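Local coordinates for protein probable acetyltransferase (Agrobacterium tumefaciens, PDB 2GE3) that probably transfers the acetyl group of acetyl coenzyme A, which it binds, to an amine, as other GNAT-family N-acetyltransferases do, at residues Ala65-Arg76 with Gly87-Tyr97; Leu119-Asp129 with Ile159-Phe168. All coordinates share one frame; numbering follows the deposited sequence.

Contact 1 of 2, residues Ala65-Arg76 with Gly87-Tyr97; sequences ADGDVIGWCDIR and GTLGMGILPAY. With ACO (acetyl coenzyme *a), chain E.
Strands 68-76 and 87-93 run antiparallel, their axes 159° apart, and paired backbone hydrogen bonds join Trp72 to Gly92, Asp74 to Gly90 and Arg76 to Thr88 before Leu94 N closes the row on Ile70 O. Trp72 folds across onto strand 87-93: with chi1 at 74°, CG sits between the backbone N and the carbonyl carbon, and the indole lies flat on the partner strand. Gly92 CA stands 3.7 Å from the centroid of the six-membered ring of Trp72, almost on its normal, while Met91 CA lies over the five-membered ring. With no side chain at Gly92, the indole rests directly on the backbone. Phe21 meets the same ring system edge-to-face from helix 18-29.

This hairpin forms the centre of the GNAT fold, and its second strand carries acetyl coenzyme A in the manner of the family, by its pantetheine arm. Met91 O accepts a weak hydrogen bond from N4P of the cofactor (2.9 Å), and Ile93 N gives another weak one to O9P of the cofactor (2.7 Å). The selenomethionine chain of Met91 runs beside the cofactor methyl CEP, with SE 3.9 Å from it.

On the face of Cys73 and Ile75, Leu89 CD1 fits between Cys73 SG, at 4.0 Å, and Ile75 CG1. Toward the open end of the hairpin, Ile70 and Gly71 form a classic beta bulge against Ala63 of strand 60-65. Ile70 CD1 there rests over the face of Tyr97, 3.8 Å from the ring centroid, and Ala65 CB touches Tyr97 OH.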
loop_
_atom_site.group_PDB
_atom_site.type_symbol
_atom_site.label_atom_id
_atom_site.label_comp_id
_atom_site.label_asym_id
_atom_site.label_seq_id
_atom_site.Cartn_x
_atom_site.Cartn_y
_atom_site.Cartn_z
ATOM N N ALA A 65 -8.440 -4.606 -29.575
ATOM C CA ALA A 65 -8.172 -5.266 -30.857
ATOM C C ALA A 65 -9.382 -6.128 -31.271
ATOM O O ALA A 65 -9.851 -7.014 -30.525
ATOM C CB ALA A 65 -6.848 -6.125 -30.828
ATOM N N ASP A 66 -9.903 -5.815 -32.453
ATOM C CA ASP A 66 -11.148 -6.456 -32.973
ATOM C C ASP A 66 -12.275 -6.409 -31.941
ATOM O O ASP A 66 -12.868 -7.421 -31.581
ATOM C CB ASP A 66 -10.854 -7.884 -33.432
ATOM C CG ASP A 66 -9.946 -7.921 -34.709
ATOM O OD1 ASP A 66 -10.295 -7.273 -35.760
ATOM O OD2 ASP A 66 -8.900 -8.621 -34.663
ATOM N N GLY A 67 -12.535 -5.210 -31.450
ATOM C CA GLY A 67 -13.527 -5.027 -30.407
ATOM C C GLY A 67 -13.191 -5.541 -29.002
ATOM O O GLY A 67 -13.854 -5.119 -28.059
ATOM N N ASP A 68 -12.222 -6.439 -28.825
ATOM C CA ASP A 68 -11.927 -6.992 -27.468
ATOM C C ASP A 68 -10.897 -6.082 -26.742
ATOM O O ASP A 68 -10.072 -5.490 -27.418
ATOM C CB ASP A 68 -11.349 -8.434 -27.577
ATOM C CG ASP A 68 -12.362 -9.495 -28.192
ATOM O OD1 ASP A 68 -13.332 -9.887 -27.480
ATOM O OD2 ASP A 68 -12.163 -10.011 -29.350
ATOM N N VAL A 69 -10.953 -6.005 -25.391
ATOM C CA VAL A 69 -9.887 -5.464 -24.521
ATOM C C VAL A 69 -8.783 -6.527 -24.465
ATOM O O VAL A 69 -9.009 -7.649 -24.003
ATOM C CB VAL A 69 -10.353 -5.023 -23.046
ATOM C CG1 VAL A 69 -9.118 -4.706 -22.095
ATOM C CG2 VAL A 69 -11.339 -3.794 -23.064
ATOM N N ILE A 70 -7.602 -6.185 -24.999
ATOM C CA ILE A 70 -6.461 -7.108 -24.955
ATOM C C ILE A 70 -5.350 -6.615 -23.987
ATOM O O ILE A 70 -4.346 -7.282 -23.775
ATOM C CB ILE A 70 -5.938 -7.426 -26.394
ATOM C CG1 ILE A 70 -5.750 -6.153 -27.183
ATOM C CG2 ILE A 70 -6.934 -8.228 -27.222
ATOM C CD1 ILE A 70 -4.351 -5.877 -27.520
ATOM N N GLY A 71 -5.610 -5.497 -23.309
ATOM C CA GLY A 71 -4.634 -4.913 -22.442
ATOM C C GLY A 71 -5.213 -3.696 -21.764
ATOM O O GLY A 71 -6.170 -3.176 -22.243
ATOM N N TRP A 72 -4.601 -3.284 -20.639
ATOM C CA TRP A 72 -5.061 -2.144 -19.848
ATOM C C TRP A 72 -3.886 -1.585 -19.052
ATOM O O TRP A 72 -2.904 -2.243 -18.832
ATOM C CB TRP A 72 -6.170 -2.541 -18.896
ATOM C CG TRP A 72 -5.664 -3.329 -17.717
ATOM C CD1 TRP A 72 -5.328 -2.835 -16.474
ATOM C CD2 TRP A 72 -5.435 -4.740 -17.673
ATOM N NE1 TRP A 72 -4.974 -3.863 -15.658
ATOM C CE2 TRP A 72 -5.020 -5.043 -16.371
ATOM C CE3 TRP A 72 -5.599 -5.796 -18.623
ATOM C CZ2 TRP A 72 -4.686 -6.370 -15.957
ATOM C CZ3 TRP A 72 -5.289 -7.145 -18.192
ATOM C CH2 TRP A 72 -4.832 -7.390 -16.901
ATOM N N CYS A 73 -4.014 -0.340 -18.646
ATOM C CA CYS A 73 -3.060 0.256 -17.781
ATOM C C CYS A 73 -3.899 1.229 -16.980
ATOM O O CYS A 73 -4.669 2.006 -17.547
ATOM C CB CYS A 73 -1.933 0.927 -18.622
ATOM S SG CYS A 73 -0.654 1.789 -17.682
ATOM N N ASP A 74 -3.699 1.266 -15.677
ATOM C CA ASP A 74 -4.467 2.196 -14.898
ATOM C C ASP A 74 -3.729 2.774 -13.679
ATOM O O ASP A 74 -2.735 2.220 -13.193
ATOM C CB ASP A 74 -5.875 1.687 -14.569
ATOM C CG ASP A 74 -5.905 0.361 -13.786
ATOM O OD1 ASP A 74 -4.991 0.070 -12.958
ATOM O OD2 ASP A 74 -6.925 -0.389 -13.973
ATOM N N ILE A 75 -4.175 3.955 -13.259
ATOM C CA ILE A 75 -3.513 4.611 -12.123
ATOM C C ILE A 75 -4.598 4.895 -11.058
ATOM O O ILE A 75 -5.556 5.627 -11.345
ATOM C CB ILE A 75 -2.615 5.850 -12.535
ATOM C CG1 ILE A 75 -1.454 5.402 -13.433
ATOM C CG2 ILE A 75 -2.017 6.598 -11.283
ATOM C CD1 ILE A 75 -0.524 6.511 -14.033
ATOM N N ARG A 76 -4.498 4.242 -9.892
ATOM C CA ARG A 76 -5.366 4.570 -8.753
ATOM C C ARG A 76 -4.732 5.623 -7.817
ATOM O O ARG A 76 -3.663 5.395 -7.201
ATOM C CB ARG A 76 -5.834 3.316 -8.004
ATOM C CG ARG A 76 -4.706 2.529 -7.223
ATOM C CD ARG A 76 -5.230 1.208 -6.547
ATOM N NE ARG A 76 -6.115 0.606 -7.558
ATOM C CZ ARG A 76 -5.688 -0.221 -8.498
ATOM N NH1 ARG A 76 -4.388 -0.583 -8.498
ATOM N NH2 ARG A 76 -6.552 -0.679 -9.418
ATOM N N GLY A 87 -0.256 8.161 -7.227
ATOM C CA GLY A 87 -1.114 7.137 -7.845
ATOM C C GLY A 87 -0.352 5.797 -7.940
ATOM O O GLY A 87 0.867 5.823 -8.015
ATOM N N THR A 88 -1.060 4.659 -7.877
ATOM C CA THR A 88 -0.493 3.323 -8.034
ATOM C C THR A 88 -0.854 2.782 -9.405
ATOM O O THR A 88 -2.022 2.775 -9.773
ATOM C CB THR A 88 -1.037 2.376 -7.008
ATOM O OG1 THR A 88 -0.767 2.919 -5.749
ATOM C CG2 THR A 88 -0.339 0.948 -7.060
ATOM N N LEU A 89 0.148 2.383 -10.150
ATOM C CA LEU A 89 -0.030 1.829 -11.487
ATOM C C LEU A 89 -0.240 0.276 -11.501
ATOM O O LEU A 89 0.405 -0.427 -10.757
ATOM C CB LEU A 89 1.139 2.262 -12.413
ATOM C CG LEU A 89 1.031 1.951 -13.951
ATOM C CD1 LEU A 89 1.659 3.038 -14.726
ATOM C CD2 LEU A 89 1.730 0.685 -14.203
ATOM N N GLY A 90 -1.219 -0.225 -12.280
ATOM C CA GLY A 90 -1.263 -1.661 -12.678
ATOM C C GLY A 90 -1.539 -1.797 -14.188
ATOM O O GLY A 90 -2.058 -0.898 -14.820
HETATM N N MSE A 91 -1.140 -2.906 -14.772
HETATM C CA MSE A 91 -1.309 -3.116 -16.182
HETATM C C MSE A 91 -1.091 -4.564 -16.519
HETATM O O MSE A 91 -0.423 -5.286 -15.756
HETATM C CB MSE A 91 -0.296 -2.315 -16.955
HETATM C CG MSE A 91 1.090 -2.753 -16.673
HETATM SE SE MSE A 91 2.277 -1.490 -17.777
HETATM C CE MSE A 91 1.236 -1.523 -19.594
ATOM N N GLY A 92 -1.611 -4.946 -17.684
ATOM C CA GLY A 92 -1.566 -6.336 -18.125
ATOM C C GLY A 92 -1.889 -6.394 -19.592
ATOM O O GLY A 92 -2.622 -5.546 -20.135
ATOM N N ILE A 93 -1.387 -7.414 -20.258
ATOM C CA ILE A 93 -1.619 -7.583 -21.687
ATOM C C ILE A 93 -1.766 -9.095 -21.905
ATOM O O ILE A 93 -0.991 -9.861 -21.331
ATOM C CB ILE A 93 -0.403 -6.968 -22.517
ATOM C CG1 ILE A 93 -0.352 -5.441 -22.371
ATOM C CG2 ILE A 93 -0.458 -7.330 -24.013
ATOM C CD1 ILE A 93 0.719 -4.769 -23.174
ATOM N N LEU A 94 -2.726 -9.489 -22.754
ATOM C CA LEU A 94 -2.933 -10.845 -23.165
ATOM C C LEU A 94 -1.638 -11.378 -23.804
ATOM O O LEU A 94 -0.947 -10.639 -24.479
ATOM C CB LEU A 94 -4.130 -10.945 -24.154
ATOM C CG LEU A 94 -5.517 -10.653 -23.561
ATOM C CD1 LEU A 94 -6.607 -11.058 -24.544
ATOM C CD2 LEU A 94 -5.677 -11.343 -22.181
ATOM N N PRO A 95 -1.299 -12.655 -23.547
ATOM C CA PRO A 95 -0.021 -13.238 -23.988
ATOM C C PRO A 95 0.328 -13.025 -25.467
ATOM O O PRO A 95 1.512 -12.688 -25.762
ATOM C CB PRO A 95 -0.169 -14.726 -23.652
ATOM C CG PRO A 95 -1.192 -14.819 -22.554
ATOM C CD PRO A 95 -2.145 -13.622 -22.802
ATOM N N ALA A 96 -0.644 -13.178 -26.393
ATOM C CA ALA A 96 -0.376 -12.978 -27.804
ATOM C C ALA A 96 0.056 -11.548 -28.136
ATOM O O ALA A 96 0.611 -11.305 -29.202
ATOM C CB ALA A 96 -1.706 -13.302 -28.712
ATOM N N TYR A 97 -0.205 -10.577 -27.256
ATOM C CA TYR A 97 0.092 -9.178 -27.644
ATOM C C TYR A 97 1.306 -8.586 -26.935
ATOM O O TYR A 97 1.615 -7.442 -27.104
ATOM C CB TYR A 97 -1.136 -8.334 -27.446
ATOM C CG TYR A 97 -2.300 -8.750 -28.352
ATOM C CD1 TYR A 97 -2.501 -8.065 -29.567
ATOM C CD2 TYR A 97 -3.209 -9.771 -27.994
ATOM C CE1 TYR A 97 -3.578 -8.384 -30.406
ATOM C CE2 TYR A 97 -4.279 -10.133 -28.868
ATOM C CZ TYR A 97 -4.444 -9.422 -30.048
ATOM O OH TYR A 97 -5.488 -9.637 -30.916
HETATM N N1A ACO E . 13.977 -9.914 -20.121
HETATM C C2A ACO E . 14.473 -8.689 -20.292
HETATM N N3A ACO E . 13.865 -7.807 -21.104
HETATM C C4A ACO E . 12.750 -8.152 -21.796
HETATM C C5A ACO E . 12.154 -9.447 -21.641
HETATM C C6A ACO E . 12.845 -10.364 -20.742
HETATM N N6A ACO E . 12.257 -11.620 -20.572
HETATM N N7A ACO E . 11.063 -9.538 -22.502
HETATM C C8A ACO E . 10.916 -8.367 -23.121
HETATM N N9A ACO E . 11.942 -7.568 -22.722
HETATM C C1B ACO E . 12.106 -6.201 -23.145
HETATM C C2B ACO E . 11.823 -5.911 -24.610
HETATM O O2B ACO E . 13.096 -6.034 -25.281
HETATM C C3B ACO E . 11.320 -4.474 -24.410
HETATM O O3B ACO E . 12.442 -3.639 -24.084
HETATM P P3B ACO E . 13.397 -2.834 -25.150
HETATM O O7A ACO E . 14.232 -3.780 -26.005
HETATM O O8A ACO E . 14.256 -2.136 -24.093
HETATM O O9A ACO E . 12.441 -2.158 -26.076
HETATM C C4B ACO E . 10.504 -4.479 -23.117
HETATM O O4B ACO E . 11.110 -5.505 -22.341
HETATM C C5B ACO E . 9.023 -4.872 -23.375
HETATM O O5B ACO E . 8.361 -3.750 -23.938
HETATM P P1A ACO E . 6.924 -3.764 -24.509
HETATM O O1A ACO E . 6.554 -2.329 -24.500
HETATM O O2A ACO E . 7.161 -4.614 -25.739
HETATM O O3A ACO E . 6.153 -4.575 -23.333
HETATM P P2A ACO E . 4.791 -5.344 -23.347
HETATM O O4A ACO E . 3.803 -4.997 -24.417
HETATM O O5A ACO E . 5.207 -6.787 -23.258
HETATM O O6A ACO E . 4.149 -4.843 -21.917
HETATM C CBP ACO E . 3.976 -5.940 -19.738
HETATM C CCP ACO E . 4.870 -5.144 -20.704
HETATM C CDP ACO E . 4.878 -6.375 -18.536
HETATM C CEP ACO E . 2.785 -5.108 -19.264
HETATM C CAP ACO E . 3.286 -7.189 -20.422
HETATM O OAP ACO E . 4.340 -7.986 -20.902
HETATM C C9P ACO E . 2.405 -8.091 -19.602
HETATM O O9P ACO E . 1.200 -7.856 -19.520
HETATM N N8P ACO E . 2.952 -9.159 -18.988
HETATM C C7P ACO E . 2.099 -9.973 -18.090
HETATM C C6P ACO E . 1.488 -9.196 -16.943
HETATM C C5P ACO E . 2.382 -8.273 -16.151
HETATM O O5P ACO E . 3.552 -8.537 -15.890
HETATM N N4P ACO E . 1.798 -7.162 -15.683
HETATM C C3P ACO E . 2.594 -6.051 -15.202
HETATM C C2P ACO E . 3.285 -6.452 -13.922
HETATM S S1P ACO E . 2.089 -6.651 -12.624
HETATM C C ACO E . 3.392 -6.075 -11.751
HETATM O O ACO E . 4.213 -5.425 -12.340
HETATM C CH3 ACO E . 3.352 -6.344 -10.268
#

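Contact 2 of 2, residues Leu119-Asp129 with Ile159-Phe168. With ACO (acetyl coenzyme *a), chain E.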
loop_
_atom_site.group_PDB
_atom_site.type_symbol
_atom_site.label_atom_id
_atom_site.label_comp_id
_atom_site.label_asym_id
_atom_site.label_seq_id
_atom_site.Cartn_x
_atom_site.Cartn_y
_atom_site.Cartn_z
ATOM N N LEU A 119 -1.158 14.689 -10.696
ATOM C CA LEU A 119 -0.400 13.815 -9.846
ATOM C C LEU A 119 1.057 14.114 -9.980
ATOM O O LEU A 119 1.523 14.606 -11.024
ATOM C CB LEU A 119 -0.702 12.340 -10.149
ATOM C CG LEU A 119 -2.144 11.820 -9.954
ATOM C CD1 LEU A 119 -2.244 10.335 -10.399
ATOM C CD2 LEU A 119 -2.599 11.853 -8.505
ATOM N N HIS A 120 1.750 13.970 -8.866
ATOM C CA HIS A 120 3.202 14.225 -8.780
ATOM C C HIS A 120 4.019 12.906 -8.921
ATOM O O HIS A 120 5.110 12.837 -9.583
ATOM C CB HIS A 120 3.493 14.995 -7.421
ATOM C CG HIS A 120 4.944 15.175 -7.098
ATOM N ND1 HIS A 120 5.733 16.141 -7.690
ATOM C CD2 HIS A 120 5.739 14.525 -6.216
ATOM C CE1 HIS A 120 6.944 16.086 -7.179
ATOM N NE2 HIS A 120 6.972 15.125 -6.270
ATOM N N ARG A 121 3.478 11.883 -8.263
ATOM C CA ARG A 121 4.182 10.616 -8.025
ATOM C C ARG A 121 3.366 9.393 -8.446
ATOM O O ARG A 121 2.201 9.280 -8.091
ATOM C CB ARG A 121 4.691 10.547 -6.589
ATOM C CG ARG A 121 5.389 9.221 -6.201
ATOM C CD ARG A 121 5.682 9.313 -4.717
ATOM N NE ARG A 121 5.899 7.934 -4.301
ATOM C CZ ARG A 121 7.066 7.290 -4.467
ATOM N NH1 ARG A 121 8.168 7.921 -4.948
ATOM N NH2 ARG A 121 7.127 6.014 -4.156
ATOM N N ILE A 122 3.941 8.613 -9.364
ATOM C CA ILE A 122 3.427 7.326 -9.781
ATOM C C ILE A 122 4.315 6.155 -9.243
ATOM O O ILE A 122 5.489 6.120 -9.457
ATOM C CB ILE A 122 3.192 7.168 -11.282
ATOM C CG1 ILE A 122 2.484 8.358 -11.888
ATOM C CG2 ILE A 122 2.411 5.823 -11.544
ATOM C CD1 ILE A 122 1.128 8.777 -11.169
ATOM N N GLU A 123 3.699 5.220 -8.519
ATOM C CA GLU A 123 4.439 4.144 -7.902
ATOM C C GLU A 123 3.850 2.797 -8.289
ATOM O O GLU A 123 2.725 2.731 -8.762
ATOM C CB GLU A 123 4.555 4.355 -6.364
ATOM C CG GLU A 123 3.352 3.974 -5.597
ATOM C CD GLU A 123 3.352 4.441 -4.042
ATOM O OE1 GLU A 123 2.704 3.660 -3.307
ATOM O OE2 GLU A 123 3.978 5.474 -3.573
ATOM N N LEU A 124 4.687 1.767 -8.209
ATOM C CA LEU A 124 4.382 0.397 -8.633
ATOM C C LEU A 124 5.245 -0.570 -7.867
ATOM O O LEU A 124 6.313 -0.223 -7.299
ATOM C CB LEU A 124 4.501 0.222 -10.171
ATOM C CG LEU A 124 5.789 0.391 -10.939
ATOM C CD1 LEU A 124 6.827 -0.812 -10.661
ATOM C CD2 LEU A 124 5.471 0.568 -12.403
ATOM N N SER A 125 4.740 -1.779 -7.761
ATOM C CA SER A 125 5.487 -2.917 -7.220
ATOM C C SER A 125 5.566 -3.990 -8.287
ATOM O O SER A 125 4.574 -4.232 -8.924
ATOM C CB SER A 125 4.713 -3.468 -6.042
ATOM O OG SER A 125 5.091 -2.605 -4.940
ATOM N N VAL A 126 6.718 -4.619 -8.479
ATOM C CA VAL A 126 6.886 -5.649 -9.474
ATOM C C VAL A 126 7.665 -6.854 -8.901
ATOM O O VAL A 126 8.620 -6.663 -8.133
ATOM C CB VAL A 126 7.554 -5.041 -10.766
ATOM C CG1 VAL A 126 8.997 -4.463 -10.458
ATOM C CG2 VAL A 126 7.590 -5.988 -11.860
ATOM N N HIS A 127 7.274 -8.076 -9.285
ATOM C CA HIS A 127 8.014 -9.249 -8.876
ATOM C C HIS A 127 9.426 -9.203 -9.394
ATOM O O HIS A 127 9.666 -8.883 -10.575
ATOM C CB HIS A 127 7.311 -10.579 -9.276
ATOM C CG HIS A 127 5.929 -10.753 -8.729
ATOM N ND1 HIS A 127 5.090 -11.762 -9.139
ATOM C CD2 HIS A 127 5.223 -10.048 -7.809
ATOM C CE1 HIS A 127 3.919 -11.644 -8.539
ATOM N NE2 HIS A 127 3.961 -10.589 -7.756
ATOM N N ALA A 128 10.383 -9.552 -8.526
ATOM C CA ALA A 128 11.819 -9.404 -8.855
ATOM C C ALA A 128 12.216 -10.267 -10.051
ATOM O O ALA A 128 13.211 -9.984 -10.758
ATOM C CB ALA A 128 12.771 -9.658 -7.654
ATOM N N ASP A 129 11.449 -11.320 -10.264
ATOM C CA ASP A 129 11.691 -12.204 -11.371
ATOM C C ASP A 129 10.858 -11.872 -12.659
ATOM O O ASP A 129 11.016 -12.528 -13.675
ATOM C CB ASP A 129 11.545 -13.661 -10.910
ATOM C CG ASP A 129 10.092 -14.031 -10.496
ATOM O OD1 ASP A 129 9.190 -13.144 -10.487
ATOM O OD2 ASP A 129 9.843 -15.242 -10.174
ATOM N N ILE A 159 8.572 -14.753 -3.096
ATOM C CA ILE A 159 9.121 -13.892 -4.173
ATOM C C ILE A 159 9.438 -12.501 -3.581
ATOM O O ILE A 159 8.649 -11.924 -2.836
ATOM C CB ILE A 159 8.065 -13.674 -5.371
ATOM C CG1 ILE A 159 7.328 -14.957 -5.749
ATOM C CG2 ILE A 159 8.686 -13.105 -6.627
ATOM C CD1 ILE A 159 8.227 -16.078 -5.920
ATOM N N ASP A 160 10.596 -11.973 -3.925
ATOM C CA ASP A 160 10.870 -10.557 -3.731
ATOM C C ASP A 160 10.064 -9.659 -4.644
ATOM O O ASP A 160 9.681 -9.984 -5.787
ATOM C CB ASP A 160 12.363 -10.319 -3.950
ATOM C CG ASP A 160 13.226 -11.001 -2.859
ATOM O OD1 ASP A 160 12.699 -11.785 -2.060
ATOM O OD2 ASP A 160 14.437 -10.761 -2.793
ATOM N N SER A 161 9.811 -8.490 -4.131
ATOM C CA SER A 161 9.109 -7.494 -4.935
ATOM C C SER A 161 10.049 -6.270 -5.027
ATOM O O SER A 161 10.775 -5.986 -4.106
ATOM C CB SER A 161 7.795 -7.096 -4.235
ATOM O OG SER A 161 6.891 -6.701 -5.225
ATOM N N LEU A 162 10.046 -5.581 -6.143
ATOM C CA LEU A 162 10.813 -4.342 -6.316
ATOM C C LEU A 162 9.871 -3.221 -6.360
ATOM O O LEU A 162 8.862 -3.252 -7.102
ATOM C CB LEU A 162 11.582 -4.330 -7.643
ATOM C CG LEU A 162 12.544 -5.520 -7.862
ATOM C CD1 LEU A 162 13.349 -5.409 -9.171
ATOM C CD2 LEU A 162 13.488 -5.808 -6.660
ATOM N N ASN A 163 10.210 -2.193 -5.614
ATOM C CA ASN A 163 9.407 -0.944 -5.663
ATOM C C ASN A 163 10.036 0.032 -6.569
ATOM O O ASN A 163 11.224 0.218 -6.506
ATOM C CB ASN A 163 9.335 -0.289 -4.276
ATOM C CG ASN A 163 8.550 -1.138 -3.342
ATOM O OD1 ASN A 163 7.450 -1.437 -3.674
ATOM N ND2 ASN A 163 9.151 -1.636 -2.249
HETATM N N MSE A 164 9.237 0.704 -7.359
HETATM C CA MSE A 164 9.781 1.610 -8.360
HETATM C C MSE A 164 8.820 2.783 -8.372
HETATM O O MSE A 164 7.680 2.621 -7.985
HETATM C CB MSE A 164 9.838 0.931 -9.723
HETATM C CG MSE A 164 10.711 -0.434 -9.711
HETATM SE SE MSE A 164 10.787 -0.965 -11.624
HETATM C CE MSE A 164 12.133 0.453 -12.249
ATOM N N ALA A 165 9.286 3.939 -8.816
ATOM C CA ALA A 165 8.461 5.120 -8.898
ATOM C C ALA A 165 8.952 6.122 -9.973
ATOM O O ALA A 165 10.158 6.167 -10.340
ATOM C CB ALA A 165 8.336 5.785 -7.537
ATOM N N ILE A 166 8.014 6.912 -10.465
ATOM C CA ILE A 166 8.350 8.042 -11.336
ATOM C C ILE A 166 7.824 9.320 -10.738
ATOM O O ILE A 166 6.760 9.328 -10.142
ATOM C CB ILE A 166 7.830 7.795 -12.816
ATOM C CG1 ILE A 166 8.622 8.582 -13.860
ATOM C CG2 ILE A 166 6.292 7.949 -12.889
ATOM C CD1 ILE A 166 8.410 7.982 -15.364
ATOM N N ILE A 167 8.584 10.413 -10.862
ATOM C CA ILE A 167 8.142 11.717 -10.347
ATOM C C ILE A 167 8.049 12.663 -11.552
ATOM O O ILE A 167 9.003 12.741 -12.354
ATOM C CB ILE A 167 8.992 12.286 -9.168
ATOM C CG1 ILE A 167 8.607 11.637 -7.833
ATOM C CG2 ILE A 167 8.819 13.848 -8.985
ATOM C CD1 ILE A 167 9.722 11.159 -7.251
ATOM N N PHE A 168 6.867 13.300 -11.733
ATOM C CA PHE A 168 6.705 14.202 -12.896
ATOM C C PHE A 168 7.441 15.496 -12.587
ATOM O O PHE A 168 7.352 16.047 -11.471
ATOM C CB PHE A 168 5.254 14.489 -13.242
ATOM C CG PHE A 168 4.507 13.305 -13.702
ATOM C CD1 PHE A 168 3.372 12.896 -12.988
ATOM C CD2 PHE A 168 4.957 12.548 -14.849
ATOM C CE1 PHE A 168 2.671 11.795 -13.375
ATOM C CE2 PHE A 168 4.282 11.425 -15.235
ATOM C CZ PHE A 168 3.115 11.051 -14.531
HETATM N N1A ACO E . 13.977 -9.914 -20.121
HETATM C C2A ACO E . 14.473 -8.689 -20.292
HETATM N N3A ACO E . 13.865 -7.807 -21.104
HETATM C C4A ACO E . 12.750 -8.152 -21.796
HETATM C C5A ACO E . 12.154 -9.447 -21.641
HETATM C C6A ACO E . 12.845 -10.364 -20.742
HETATM N N6A ACO E . 12.257 -11.620 -20.572
HETATM N N7A ACO E . 11.063 -9.538 -22.502
HETATM C C8A ACO E . 10.916 -8.367 -23.121
HETATM N N9A ACO E . 11.942 -7.568 -22.722
HETATM C C1B ACO E . 12.106 -6.201 -23.145
HETATM C C2B ACO E . 11.823 -5.911 -24.610
HETATM O O2B ACO E . 13.096 -6.034 -25.281
HETATM C C3B ACO E . 11.320 -4.474 -24.410
HETATM O O3B ACO E . 12.442 -3.639 -24.084
HETATM P P3B ACO E . 13.397 -2.834 -25.150
HETATM O O7A ACO E . 14.232 -3.780 -26.005
HETATM O O8A ACO E . 14.256 -2.136 -24.093
HETATM O O9A ACO E . 12.441 -2.158 -26.076
HETATM C C4B ACO E . 10.504 -4.479 -23.117
HETATM O O4B ACO E . 11.110 -5.505 -22.341
HETATM C C5B ACO E . 9.023 -4.872 -23.375
HETATM O O5B ACO E . 8.361 -3.750 -23.938
HETATM P P1A ACO E . 6.924 -3.764 -24.509
HETATM O O1A ACO E . 6.554 -2.329 -24.500
HETATM O O2A ACO E . 7.161 -4.614 -25.739
HETATM O O3A ACO E . 6.153 -4.575 -23.333
HETATM P P2A ACO E . 4.791 -5.344 -23.347
HETATM O O4A ACO E . 3.803 -4.997 -24.417
HETATM O O5A ACO E . 5.207 -6.787 -23.258
HETATM O O6A ACO E . 4.149 -4.843 -21.917
HETATM C CBP ACO E . 3.976 -5.940 -19.738
HETATM C CCP ACO E . 4.870 -5.144 -20.704
HETATM C CDP ACO E . 4.878 -6.375 -18.536
HETATM C CEP ACO E . 2.785 -5.108 -19.264
HETATM C CAP ACO E . 3.286 -7.189 -20.422
HETATM O OAP ACO E . 4.340 -7.986 -20.902
HETATM C C9P ACO E . 2.405 -8.091 -19.602
HETATM O O9P ACO E . 1.200 -7.856 -19.520
HETATM N N8P ACO E . 2.952 -9.159 -18.988
HETATM C C7P ACO E . 2.099 -9.973 -18.090
HETATM C C6P ACO E . 1.488 -9.196 -16.943
HETATM C C5P ACO E . 2.382 -8.273 -16.151
HETATM O O5P ACO E . 3.552 -8.537 -15.890
HETATM N N4P ACO E . 1.798 -7.162 -15.683
HETATM C C3P ACO E . 2.594 -6.051 -15.202
HETATM C C2P ACO E . 3.285 -6.452 -13.922
HETATM S S1P ACO E . 2.089 -6.651 -12.624
HETATM C C ACO E . 3.392 -6.075 -11.751
HETATM O O ACO E . 4.213 -5.425 -12.340
HETATM C CH3 ACO E . 3.352 -6.344 -10.268
HETATM O O HOH W 1 4.910 17.145 -10.473
HETATM O O HOH W 2 5.565 0.386 -4.436
#
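His120 swings its imidazole back to strand 159-167 with CG opposite the backbone N (chi1 173°), and Ile167 CG2, likewise anti to its own N, reaches over one face of that ring, 3.4 Å from His120 CE1. A water links His120 ND1 to Phe168 O, and NE2 is hydrogen-bonded to Asp150 of the second subunit. Arg121 has CG trans to the backbone N (chi1 177°) and an extended chain beyond it, which carries the guanidinium over Ala165, whose CB is 3.4 Å from Arg121 NH1. Within its own strand, Arg121 holds Glu123 OE2 side-on through NE and NH2, each 3.2 Å from that oxygen, which lies in the guanidinium plane. Glu145 binds Arg121 NH2 as well, and Arg83 pairs with Glu123 OE1.

The antiparallel ladder runs from Phe168 N on His120 O to Ala128 N on Asp160 O. Along its other face, Leu124 CD1 packs on Met164 CB at 3.6 Å, and Ile122 CG1 meets the Phe168 ring. Val126 CG2 comes 3.5 Å from the acetyl oxygen O of the cofactor. Around Arg121 the charges are thus paired within the chain, Glu123 and Glu145 probably balancing it, whereas the opposite face is apolar and reaches the acetyl group at Val126.

In the fold
Contact 1 closes before contact 2 opens along the chain, and their centres lie about 17 Å apart in one mixed sheet. Strands 86-93 and 121-127 are parallel neighbours in it, so the two antiparallel pairs are joined edge to edge: Gly87 N is 2.8 Å from Arg121 O and Gly87 O is 2.9 Å from Glu123 N, both probable hydrogen bonds. Helix 102-117 connects these strands and packs against both contacts, where Ile75 also meets Leu119 and Ile122. Toward their other ends the strands diverge, as in the GNAT fold, and acetyl coenzyme A enters between them, touching 87-97 with its pantetheine arm and 119-129 at its acetyl end.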